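Local coordinates for lipid binding protein LpqN (Mycobacterium tuberculosis, PDB 6E5F) that supports cell envelope biogenesis, binds a dodecyl trehalose glycolipid, may connect MmpL transporters with periplasmic proteins, and is a virulence factor needed for intracellular survival, at residues A160-G171 with V183-P191; P83-W93 with A216-T227. All coordinates share one frame; numbering follows the deposited sequence.

Contact 1 (A160-G171 with V183-P191). With L6T (alpha-D-glucopyranosyl 6-O-dodecyl-alpha-D-glucopyranoside), chain B.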
loop_
_atom_site.group_PDB
_atom_site.type_symbol
_atom_site.label_atom_id
_atom_site.label_comp_id
_atom_site.label_asym_id
_atom_site.label_seq_id
_atom_site.Cartn_x
_atom_site.Cartn_y
_atom_site.Cartn_z
ATOM N N ALA A 160 -9.042 7.801 4.675
ATOM C CA ALA A 160 -8.118 7.864 5.789
ATOM C C ALA A 160 -7.124 8.984 5.516
ATOM O O ALA A 160 -7.206 9.680 4.504
ATOM C CB ALA A 160 -7.404 6.522 5.972
ATOM N N THR A 161 -6.186 9.156 6.438
ATOM C CA THR A 161 -5.080 10.080 6.251
ATOM C C THR A 161 -3.801 9.405 6.719
ATOM O O THR A 161 -3.824 8.468 7.522
ATOM C CB THR A 161 -5.289 11.394 7.018
ATOM O OG1 THR A 161 -5.332 11.127 8.425
ATOM C CG2 THR A 161 -6.585 12.076 6.588
ATOM N N LEU A 162 -2.676 9.886 6.193
ATOM C CA LEU A 162 -1.360 9.430 6.621
ATOM C C LEU A 162 -0.414 10.613 6.486
ATOM O O LEU A 162 -0.337 11.216 5.414
ATOM C CB LEU A 162 -0.873 8.273 5.739
ATOM C CG LEU A 162 -0.282 6.997 6.356
ATOM C CD1 LEU A 162 1.003 6.606 5.644
ATOM C CD2 LEU A 162 -0.063 7.063 7.859
ATOM N N GLY A 163 0.289 10.946 7.566
ATOM C CA GLY A 163 1.229 12.051 7.536
ATOM C C GLY A 163 0.643 13.363 7.053
ATOM O O GLY A 163 1.368 14.196 6.505
ATOM N N GLY A 164 -0.663 13.558 7.240
ATOM C CA GLY A 164 -1.326 14.776 6.824
ATOM C C GLY A 164 -1.885 14.763 5.417
ATOM O O GLY A 164 -2.504 15.755 5.007
ATOM N N PHE A 165 -1.695 13.680 4.665
ATOM C CA PHE A 165 -2.163 13.566 3.292
ATOM C C PHE A 165 -3.364 12.631 3.219
ATOM O O PHE A 165 -3.546 11.757 4.071
ATOM C CB PHE A 165 -1.039 13.062 2.377
ATOM C CG PHE A 165 0.033 14.086 2.136
ATOM C CD1 PHE A 165 -0.082 14.988 1.093
ATOM C CD2 PHE A 165 1.144 14.153 2.956
ATOM C CE1 PHE A 165 0.898 15.937 0.870
ATOM C CE2 PHE A 165 2.126 15.098 2.735
ATOM C CZ PHE A 165 1.999 15.991 1.692
ATOM N N SER A 166 -4.181 12.834 2.191
ATOM C CA SER A 166 -5.391 12.045 2.010
ATOM C C SER A 166 -5.043 10.633 1.556
ATOM O O SER A 166 -4.114 10.427 0.762
ATOM C CB SER A 166 -6.284 12.698 0.955
ATOM O OG SER A 166 -6.695 13.990 1.368
ATOM N N ALA A 167 -5.809 9.660 2.054
ATOM C CA ALA A 167 -5.544 8.260 1.791
ATOM C C ALA A 167 -6.848 7.486 1.684
ATOM O O ALA A 167 -7.939 7.991 1.972
ATOM C CB ALA A 167 -4.655 7.661 2.887
ATOM N N TRP A 168 -6.709 6.241 1.253
ATOM C CA TRP A 168 -7.808 5.294 1.177
ATOM C C TRP A 168 -7.278 3.960 1.665
ATOM O O TRP A 168 -6.161 3.571 1.328
ATOM C CB TRP A 168 -8.309 5.122 -0.260
ATOM C CG TRP A 168 -9.621 4.432 -0.276
ATOM C CD1 TRP A 168 -9.850 3.096 -0.401
ATOM C CD2 TRP A 168 -10.893 5.054 -0.118
ATOM N NE1 TRP A 168 -11.206 2.845 -0.333
ATOM C CE2 TRP A 168 -11.864 4.033 -0.164
ATOM C CE3 TRP A 168 -11.302 6.374 0.043
ATOM C CZ2 TRP A 168 -13.231 4.300 -0.049
ATOM C CZ3 TRP A 168 -12.655 6.636 0.164
ATOM C CH2 TRP A 168 -13.600 5.603 0.114
ATOM N N GLN A 169 -8.079 3.251 2.456
ATOM C CA GLN A 169 -7.674 1.937 2.919
ATOM C C GLN A 169 -8.826 0.967 2.753
ATOM O O GLN A 169 -9.976 1.297 3.059
ATOM C CB GLN A 169 -7.217 1.956 4.386
ATOM C CG GLN A 169 -6.789 0.593 4.913
ATOM C CD GLN A 169 -5.988 0.688 6.196
ATOM O OE1 GLN A 169 -5.026 1.447 6.285
ATOM N NE2 GLN A 169 -6.379 -0.093 7.196
ATOM N N LEU A 170 -8.514 -0.220 2.258
ATOM C CA LEU A 170 -9.473 -1.309 2.306
ATOM C C LEU A 170 -8.740 -2.597 2.617
ATOM O O LEU A 170 -7.554 -2.768 2.304
ATOM C CB LEU A 170 -10.293 -1.430 1.021
ATOM C CG LEU A 170 -9.664 -2.153 -0.156
ATOM C CD1 LEU A 170 -10.741 -2.544 -1.174
ATOM C CD2 LEU A 170 -8.580 -1.308 -0.798
ATOM N N GLY A 171 -9.458 -3.497 3.269
ATOM C CA GLY A 171 -8.922 -4.787 3.626
ATOM C C GLY A 171 -9.992 -5.851 3.529
ATOM O O GLY A 171 -11.185 -5.557 3.438
ATOM N N VAL A 183 -5.610 -9.517 3.468
ATOM C CA VAL A 183 -4.912 -8.569 2.612
ATOM C C VAL A 183 -5.507 -7.190 2.843
ATOM O O VAL A 183 -6.701 -7.038 3.103
ATOM C CB VAL A 183 -5.015 -8.974 1.126
ATOM C CG1 VAL A 183 -6.461 -8.893 0.635
ATOM C CG2 VAL A 183 -4.107 -8.106 0.282
ATOM N N ALA A 184 -4.660 -6.176 2.741
ATOM C CA ALA A 184 -5.149 -4.819 2.855
ATOM C C ALA A 184 -4.188 -3.911 2.121
ATOM O O ALA A 184 -3.008 -4.231 1.936
ATOM C CB ALA A 184 -5.261 -4.374 4.307
ATOM N N GLN A 185 -4.714 -2.769 1.709
ATOM C CA GLN A 185 -3.915 -1.809 0.968
ATOM C C GLN A 185 -4.319 -0.409 1.379
ATOM O O GLN A 185 -5.498 -0.051 1.314
ATOM C CB GLN A 185 -4.114 -1.993 -0.531
ATOM C CG GLN A 185 -3.257 -1.076 -1.382
ATOM C CD GLN A 185 -3.523 -1.276 -2.843
ATOM O OE1 GLN A 185 -4.592 -0.926 -3.340
ATOM N NE2 GLN A 185 -2.551 -1.842 -3.550
ATOM N N LYS A 186 -3.333 0.376 1.805
ATOM C CA LYS A 186 -3.524 1.797 2.050
ATOM C C LYS A 186 -2.836 2.559 0.929
ATOM O O LYS A 186 -1.648 2.341 0.666
ATOM C CB LYS A 186 -2.959 2.221 3.408
ATOM C CG LYS A 186 -3.372 3.638 3.809
ATOM C CD LYS A 186 -3.133 3.918 5.288
ATOM C CE LYS A 186 -3.911 5.149 5.748
ATOM N NZ LYS A 186 -3.895 5.330 7.231
ATOM N N THR A 187 -3.589 3.425 0.265
ATOM C CA THR A 187 -3.071 4.263 -0.808
ATOM C C THR A 187 -3.081 5.703 -0.314
ATOM O O THR A 187 -4.102 6.188 0.164
ATOM C CB THR A 187 -3.945 4.122 -2.051
ATOM O OG1 THR A 187 -3.906 2.772 -2.525
ATOM C CG2 THR A 187 -3.462 5.052 -3.162
ATOM N N VAL A 188 -1.940 6.374 -0.414
ATOM C CA VAL A 188 -1.790 7.758 0.024
ATOM C C VAL A 188 -1.406 8.590 -1.192
ATOM O O VAL A 188 -0.482 8.225 -1.921
ATOM C CB VAL A 188 -0.712 7.894 1.111
ATOM C CG1 VAL A 188 -0.705 9.309 1.682
ATOM C CG2 VAL A 188 -0.903 6.854 2.211
ATOM N N VAL A 189 -2.127 9.678 -1.413
ATOM C CA VAL A 189 -1.858 10.576 -2.535
ATOM C C VAL A 189 -1.118 11.797 -2.016
ATOM O O VAL A 189 -1.575 12.467 -1.082
ATOM C CB VAL A 189 -3.155 10.948 -3.267
ATOM C CG1 VAL A 189 -2.885 11.924 -4.381
ATOM C CG2 VAL A 189 -3.796 9.698 -3.829
ATOM N N ILE A 190 0.026 12.080 -2.624
ATOM C CA ILE A 190 0.944 13.104 -2.133
ATOM C C ILE A 190 1.246 14.053 -3.289
ATOM O O ILE A 190 2.244 13.863 -4.002
ATOM C CB ILE A 190 2.223 12.471 -1.563
ATOM C CG1 ILE A 190 1.891 11.413 -0.499
ATOM C CG2 ILE A 190 3.149 13.556 -0.992
ATOM C CD1 ILE A 190 3.037 10.452 -0.226
ATOM N N PRO A 191 0.416 15.068 -3.530
ATOM C CA PRO A 191 0.740 16.037 -4.587
ATOM C C PRO A 191 1.937 16.877 -4.170
ATOM O O PRO A 191 1.965 17.436 -3.072
ATOM C CB PRO A 191 -0.533 16.890 -4.696
ATOM C CG PRO A 191 -1.596 16.122 -3.958
ATOM C CD PRO A 191 -0.875 15.375 -2.893
HETATM C C1 L6T B . -14.316 -9.775 5.401
HETATM C C2 L6T B . -13.674 -11.145 5.263
HETATM C C3 L6T B . -13.108 -11.576 6.597
HETATM C C4 L6T B . -12.114 -10.530 7.062
HETATM C C5 L6T B . -12.845 -9.196 7.192
HETATM C C6 L6T B . -11.895 -8.102 7.760
HETATM C CAA L6T B . -16.180 -8.629 6.207
HETATM C CAO L6T B . -17.739 -9.705 4.756
HETATM C CAP L6T B . -18.370 -9.636 3.363
HETATM C CAR L6T B . -18.826 -9.645 5.817
HETATM C CAT L6T B . -18.174 -9.721 7.184
HETATM C CAV L6T B . -17.216 -8.556 7.317
HETATM C CAX L6T B . -9.987 -6.970 7.023
HETATM C CAY L6T B . -8.871 -6.978 8.109
HETATM C CAZ L6T B . -7.817 -6.081 7.464
HETATM C CBA L6T B . -6.872 -5.634 8.580
HETATM C CBB L6T B . -5.584 -5.435 7.772
HETATM C CBC L6T B . -4.873 -4.240 8.338
HETATM C CBD L6T B . -3.633 -3.964 7.420
HETATM C CBE L6T B . -3.293 -2.509 7.628
HETATM C CBF L6T B . -3.591 -1.628 6.360
HETATM C CBG L6T B . -2.475 -1.824 5.314
HETATM C CBH L6T B . -1.120 -1.457 5.886
HETATM C CBI L6T B . -1.117 -0.167 6.716
HETATM O O1 L6T B . -15.419 -9.842 6.318
HETATM O O2 L6T B . -14.660 -12.093 4.840
HETATM O O3 L6T B . -12.460 -12.846 6.461
HETATM O O4 L6T B . -11.582 -10.927 8.325
HETATM O O5 L6T B . -13.347 -8.815 5.890
HETATM O O6 L6T B . -10.731 -8.195 6.989
HETATM O OAN L6T B . -16.837 -8.594 4.921
HETATM O OAQ L6T B . -19.002 -8.367 3.187
HETATM O OAS L6T B . -19.730 -10.746 5.655
HETATM O OAU L6T B . -19.174 -9.646 8.209
HETATM O OAW L6T B . -16.561 -8.612 8.591
#
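Lys186 reaches from strand 183-191 across strand 165-171 to the backbone of Thr161. With CG anti to the backbone N (chi1 -169°), the extended chain leans over strand 165-171, past Ala167, toward Thr161. Its CB and CG pass beside the side-chain oxygen of Gln169, CD comes 3.3 Å from Gln169 OE1, and CE lies 3.8 Å from Ala160 CB. At the tip, NZ donates to Thr161 O at 3.2 Å from above the carbonyl plane, and a salt bridge to Asp221 is its second hold. Gln169 OE1 is buried without a polar partner, while Gln169 NE2 lies 3.3 Å from CBF of the lipid's dodecyl chain. Ala184 CB, on the same face, touches the lipid's CBD at 3.5 Å. Trp168-Thr187 and Leu170-Gln185 are hydrogen-bonded antiparallel pairs of the hairpin 165-176/179-192, with Gln169-Lys186 a non-hydrogen-bonded pair between them. At the end of the pairing away from the hairpin turn, Ile190 CG2 makes a CH-pi contact over one face of the Phe165 ring, 3.9 Å from its centroid. The Lys186 face bears the alkyl chain and, through Asp221, helix 210-223; Val189 packs on helix 134-140 on the other side, and strand 195-206 continues the sheet beyond 183-191.

Contact 2 (P83-W93 with A216-T227)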
loop_
_atom_site.group_PDB
_atom_site.type_symbol
_atom_site.label_atom_id
_atom_site.label_comp_id
_atom_site.label_asym_id
_atom_site.label_seq_id
_atom_site.Cartn_x
_atom_site.Cartn_y
_atom_site.Cartn_z
ATOM N N PRO A 83 9.147 12.827 -2.097
ATOM C CA PRO A 83 8.868 13.094 -0.681
ATOM C C PRO A 83 9.671 12.169 0.219
ATOM O O PRO A 83 10.098 11.084 -0.182
ATOM C CB PRO A 83 7.363 12.823 -0.556
ATOM C CG PRO A 83 7.042 11.934 -1.675
ATOM C CD PRO A 83 7.979 12.270 -2.794
ATOM N N THR A 84 9.893 12.621 1.447
ATOM C CA THR A 84 10.536 11.805 2.468
ATOM C C THR A 84 9.435 11.166 3.304
ATOM O O THR A 84 8.634 11.873 3.925
ATOM C CB THR A 84 11.455 12.645 3.351
ATOM O OG1 THR A 84 12.391 13.361 2.533
ATOM C CG2 THR A 84 12.221 11.758 4.328
ATOM N N ILE A 85 9.396 9.839 3.314
ATOM C CA ILE A 85 8.337 9.082 3.977
ATOM C C ILE A 85 8.992 8.263 5.079
ATOM O O ILE A 85 9.754 7.330 4.799
ATOM C CB ILE A 85 7.574 8.198 2.991
ATOM C CG1 ILE A 85 6.898 9.069 1.926
ATOM C CG2 ILE A 85 6.532 7.360 3.727
ATOM C CD1 ILE A 85 6.428 8.312 0.719
ATOM N N ASP A 86 8.702 8.617 6.328
ATOM C CA ASP A 86 9.283 7.952 7.494
ATOM C C ASP A 86 8.256 6.951 8.017
ATOM O O ASP A 86 7.373 7.295 8.806
ATOM C CB ASP A 86 9.665 8.981 8.554
ATOM C CG ASP A 86 10.280 8.348 9.789
ATOM O OD1 ASP A 86 11.324 7.675 9.656
ATOM O OD2 ASP A 86 9.724 8.532 10.892
ATOM N N LEU A 87 8.374 5.701 7.563
ATOM C CA LEU A 87 7.549 4.613 8.076
ATOM C C LEU A 87 8.190 4.038 9.338
ATOM O O LEU A 87 9.407 3.840 9.380
ATOM C CB LEU A 87 7.438 3.491 7.045
ATOM C CG LEU A 87 6.318 3.436 5.997
ATOM C CD1 LEU A 87 5.119 4.318 6.327
ATOM C CD2 LEU A 87 6.863 3.752 4.610
ATOM N N PRO A 88 7.406 3.740 10.369
ATOM C CA PRO A 88 7.973 3.114 11.565
ATOM C C PRO A 88 8.174 1.619 11.369
ATOM O O PRO A 88 7.546 0.980 10.522
ATOM C CB PRO A 88 6.901 3.375 12.628
ATOM C CG PRO A 88 5.628 3.343 11.851
ATOM C CD PRO A 88 5.955 3.970 10.513
ATOM N N VAL A 89 9.076 1.071 12.175
ATOM C CA VAL A 89 9.277 -0.375 12.249
ATOM C C VAL A 89 8.698 -0.842 13.578
ATOM O O VAL A 89 9.349 -0.686 14.620
ATOM C CB VAL A 89 10.763 -0.746 12.125
ATOM C CG1 VAL A 89 10.937 -2.256 12.236
ATOM C CG2 VAL A 89 11.330 -0.238 10.815
ATOM N N PRO A 90 7.489 -1.402 13.601
ATOM C CA PRO A 90 6.899 -1.818 14.877
ATOM C C PRO A 90 7.756 -2.863 15.574
ATOM O O PRO A 90 8.591 -3.536 14.965
ATOM C CB PRO A 90 5.537 -2.400 14.471
ATOM C CG PRO A 90 5.243 -1.799 13.134
ATOM C CD PRO A 90 6.575 -1.635 12.469
ATOM N N ASP A 91 7.543 -2.986 16.881
ATOM C CA ASP A 91 8.267 -3.980 17.659
ATOM C C ASP A 91 7.960 -5.378 17.138
ATOM O O ASP A 91 6.830 -5.677 16.741
ATOM C CB ASP A 91 7.880 -3.873 19.132
ATOM C CG ASP A 91 8.387 -2.598 19.775
ATOM O OD1 ASP A 91 9.457 -2.106 19.357
ATOM O OD2 ASP A 91 7.719 -2.088 20.698
ATOM N N ASP A 92 8.983 -6.230 17.130
ATOM C CA ASP A 92 8.936 -7.599 16.622
ATOM C C ASP A 92 8.881 -7.667 15.100
ATOM O O ASP A 92 8.790 -8.771 14.547
ATOM C CB ASP A 92 7.800 -8.433 17.231
ATOM C CG ASP A 92 7.962 -8.636 18.727
ATOM O OD1 ASP A 92 9.113 -8.595 19.211
ATOM O OD2 ASP A 92 6.941 -8.836 19.416
ATOM N N TRP A 93 8.924 -6.535 14.404
ATOM C CA TRP A 93 9.065 -6.502 12.958
ATOM C C TRP A 93 10.475 -6.047 12.607
ATOM O O TRP A 93 11.133 -5.356 13.391
ATOM C CB TRP A 93 8.060 -5.534 12.328
ATOM C CG TRP A 93 6.631 -5.971 12.450
ATOM C CD1 TRP A 93 5.886 -6.035 13.592
ATOM C CD2 TRP A 93 5.769 -6.397 11.386
ATOM N NE1 TRP A 93 4.619 -6.477 13.307
ATOM C CE2 TRP A 93 4.520 -6.706 11.960
ATOM C CE3 TRP A 93 5.932 -6.546 10.007
ATOM C CZ2 TRP A 93 3.445 -7.155 11.202
ATOM C CZ3 TRP A 93 4.864 -6.993 9.257
ATOM C CH2 TRP A 93 3.634 -7.293 9.856
ATOM N N ALA A 216 0.389 -3.862 13.596
ATOM C CA ALA A 216 1.379 -3.083 12.861
ATOM C C ALA A 216 0.744 -1.876 12.187
ATOM O O ALA A 216 1.371 -0.815 12.091
ATOM C CB ALA A 216 2.063 -3.967 11.821
ATOM N N ALA A 217 -0.496 -2.018 11.718
ATOM C CA ALA A 217 -1.162 -0.923 11.023
ATOM C C ALA A 217 -1.368 0.273 11.941
ATOM O O ALA A 217 -1.221 1.425 11.513
ATOM C CB ALA A 217 -2.512 -1.403 10.498
ATOM N N ASN A 218 -1.733 0.024 13.199
ATOM C CA ASN A 218 -1.916 1.119 14.144
ATOM C C ASN A 218 -0.625 1.900 14.329
ATOM O O ASN A 218 -0.638 3.134 14.366
ATOM C CB ASN A 218 -2.390 0.570 15.486
ATOM C CG ASN A 218 -3.692 -0.182 15.374
ATOM O OD1 ASN A 218 -4.607 0.238 14.667
ATOM N ND2 ASN A 218 -3.781 -1.308 16.068
ATOM N N VAL A 219 0.500 1.194 14.457
ATOM C CA VAL A 219 1.788 1.866 14.595
ATOM C C VAL A 219 2.063 2.730 13.372
ATOM O O VAL A 219 2.491 3.885 13.490
ATOM C CB VAL A 219 2.902 0.829 14.829
ATOM C CG1 VAL A 219 4.252 1.515 14.935
ATOM C CG2 VAL A 219 2.612 0.011 16.079
ATOM N N ILE A 220 1.814 2.188 12.179
ATOM C CA ILE A 220 2.044 2.941 10.951
ATOM C C ILE A 220 1.140 4.165 10.893
ATOM O O ILE A 220 1.581 5.266 10.543
ATOM C CB ILE A 220 1.854 2.023 9.728
ATOM C CG1 ILE A 220 2.959 0.963 9.689
ATOM C CG2 ILE A 220 1.822 2.845 8.439
ATOM C CD1 ILE A 220 2.730 -0.140 8.667
ATOM N N ASP A 221 -0.137 3.998 11.240
ATOM C CA ASP A 221 -1.079 5.106 11.135
ATOM C C ASP A 221 -0.703 6.258 12.057
ATOM O O ASP A 221 -0.916 7.425 11.707
ATOM C CB ASP A 221 -2.494 4.620 11.449
ATOM C CG ASP A 221 -3.038 3.683 10.389
ATOM O OD1 ASP A 221 -2.389 3.535 9.331
ATOM O OD2 ASP A 221 -4.116 3.093 10.615
ATOM N N GLU A 222 -0.133 5.961 13.223
ATOM C CA GLU A 222 0.087 6.992 14.227
ATOM C C GLU A 222 1.473 7.625 14.163
ATOM O O GLU A 222 1.638 8.754 14.641
ATOM C CB GLU A 222 -0.171 6.430 15.634
ATOM C CG GLU A 222 1.029 5.769 16.291
ATOM C CD GLU A 222 0.709 5.174 17.652
ATOM O OE1 GLU A 222 -0.488 4.987 17.959
ATOM O OE2 GLU A 222 1.659 4.896 18.414
ATOM N N GLN A 223 2.468 6.946 13.586
ATOM C CA GLN A 223 3.846 7.423 13.633
ATOM C C GLN A 223 4.415 7.831 12.281
ATOM O O GLN A 223 5.499 8.427 12.244
ATOM C CB GLN A 223 4.765 6.360 14.259
ATOM C CG GLN A 223 4.363 5.949 15.667
ATOM C CD GLN A 223 5.362 5.016 16.325
ATOM O OE1 GLN A 223 6.474 4.828 15.833
ATOM N NE2 GLN A 223 4.965 4.423 17.446
ATOM N N THR A 224 3.732 7.545 11.177
ATOM C CA THR A 224 4.283 7.866 9.867
ATOM C C THR A 224 4.261 9.371 9.640
ATOM O O THR A 224 3.252 10.036 9.886
ATOM C CB THR A 224 3.487 7.171 8.763
ATOM O OG1 THR A 224 3.628 5.753 8.891
ATOM C CG2 THR A 224 3.993 7.594 7.392
ATOM N N THR A 225 5.381 9.906 9.164
ATOM C CA THR A 225 5.464 11.290 8.728
ATOM C C THR A 225 5.776 11.308 7.239
ATOM O O THR A 225 6.514 10.452 6.737
ATOM C CB THR A 225 6.552 12.050 9.491
ATOM O OG1 THR A 225 7.844 11.578 9.087
ATOM C CG2 THR A 225 6.390 11.863 10.992
ATOM N N ILE A 226 5.197 12.275 6.534
ATOM C CA ILE A 226 5.421 12.461 5.109
ATOM C C ILE A 226 5.715 13.934 4.900
ATOM O O ILE A 226 4.877 14.787 5.218
ATOM C CB ILE A 226 4.204 12.041 4.268
ATOM C CG1 ILE A 226 3.895 10.562 4.492
ATOM C CG2 ILE A 226 4.457 12.319 2.790
ATOM C CD1 ILE A 226 2.632 10.088 3.802
ATOM N N THR A 227 6.885 14.233 4.364
ATOM C CA THR A 227 7.297 15.614 4.119
ATOM C C THR A 227 7.608 15.772 2.639
ATOM O O THR A 227 8.594 15.184 2.154
ATOM C CB THR A 227 8.530 15.937 4.962
ATOM O OG1 THR A 227 8.293 15.547 6.320
ATOM C CG2 THR A 227 8.846 17.429 4.914
HETATM O O HOH W 1 9.093 12.662 6.710
HETATM O O HOH W 2 11.851 15.990 3.001
HETATM O O HOH W 3 7.963 6.870 11.914
#
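Pro88 lies against the last turn of helix 216-223, its ring resting on the surface formed by Val219, Ile220, Gln223 and Thr224. Its CG is 3.6 Å from Val219 O and also meets Val219 CG1, its CD approaches Thr224 OG1, and its CB faces Gln223 OE1. Pro90 extends this apolar seam, crossing Val219 at a slant with CG 3.9 Å from Val219 CG1. Farther along, Ala216 CB packs against the six-membered part of the Trp93 indole, 3.5 Å from CZ2. Leu87 lies alongside Thr224, its CD1 3.3 Å from Thr224 OG1. Chi1 of -64° sets that hydroxyl beside its backbone N, anti to the carbonyl carbon, where it donates back to Ile220 O at 2.7 Å. Thr224 N reaches the same oxygen from the opposite face of its plane, so two donors hold Ile220 O at the helix end. Beyond the helix the chain forms a two-stranded antiparallel sheet, 84-86 with 225-227, separate from the large curved sheet of a probably Mog1p/PsbP-like fold. Thr84 and Thr227 exchange two backbone bonds; Asp86 N donates to Thr225 O at 2.9 Å, whereas the return bond from Thr225 N is weak. Ile85 and Ile226 run side by side on the buried face. On the other face, one water links Thr84 O with Thr225 OG1 and Thr227 OG1, and another donates to Asp86 OD2 (2.6 Å) and Gln223 O, though nearby acceptors outnumber its protons. In the next shell, Ile85 packs on Leu125 and Leu199, Ala216 and Ile220 on Ile121, and the Trp93 ring meets that of Tyr109.

From the N terminus, segment 83-93 comes first and waits for its partner until the chain's end, where 216-227 closes contact 2 over a loop of 122 residues. Contact 1 is nested inside that loop and closes a short one, the hairpin of strands 165-176 and 179-192, with the end of strand 152-162 turning into it. Contact 1 thus joins three neighbouring strands of the large sheet, while contact 2 fastens the early chain to the C-terminal helix and tail. The two are joined by the Lys186-Asp221 salt bridge, and Leu162 packs against Ile220, Thr224 and Ile226. Gln169, Gly171 and Ala184 from contact 1 and Ala217 on segment 216-227 line the lipid pocket.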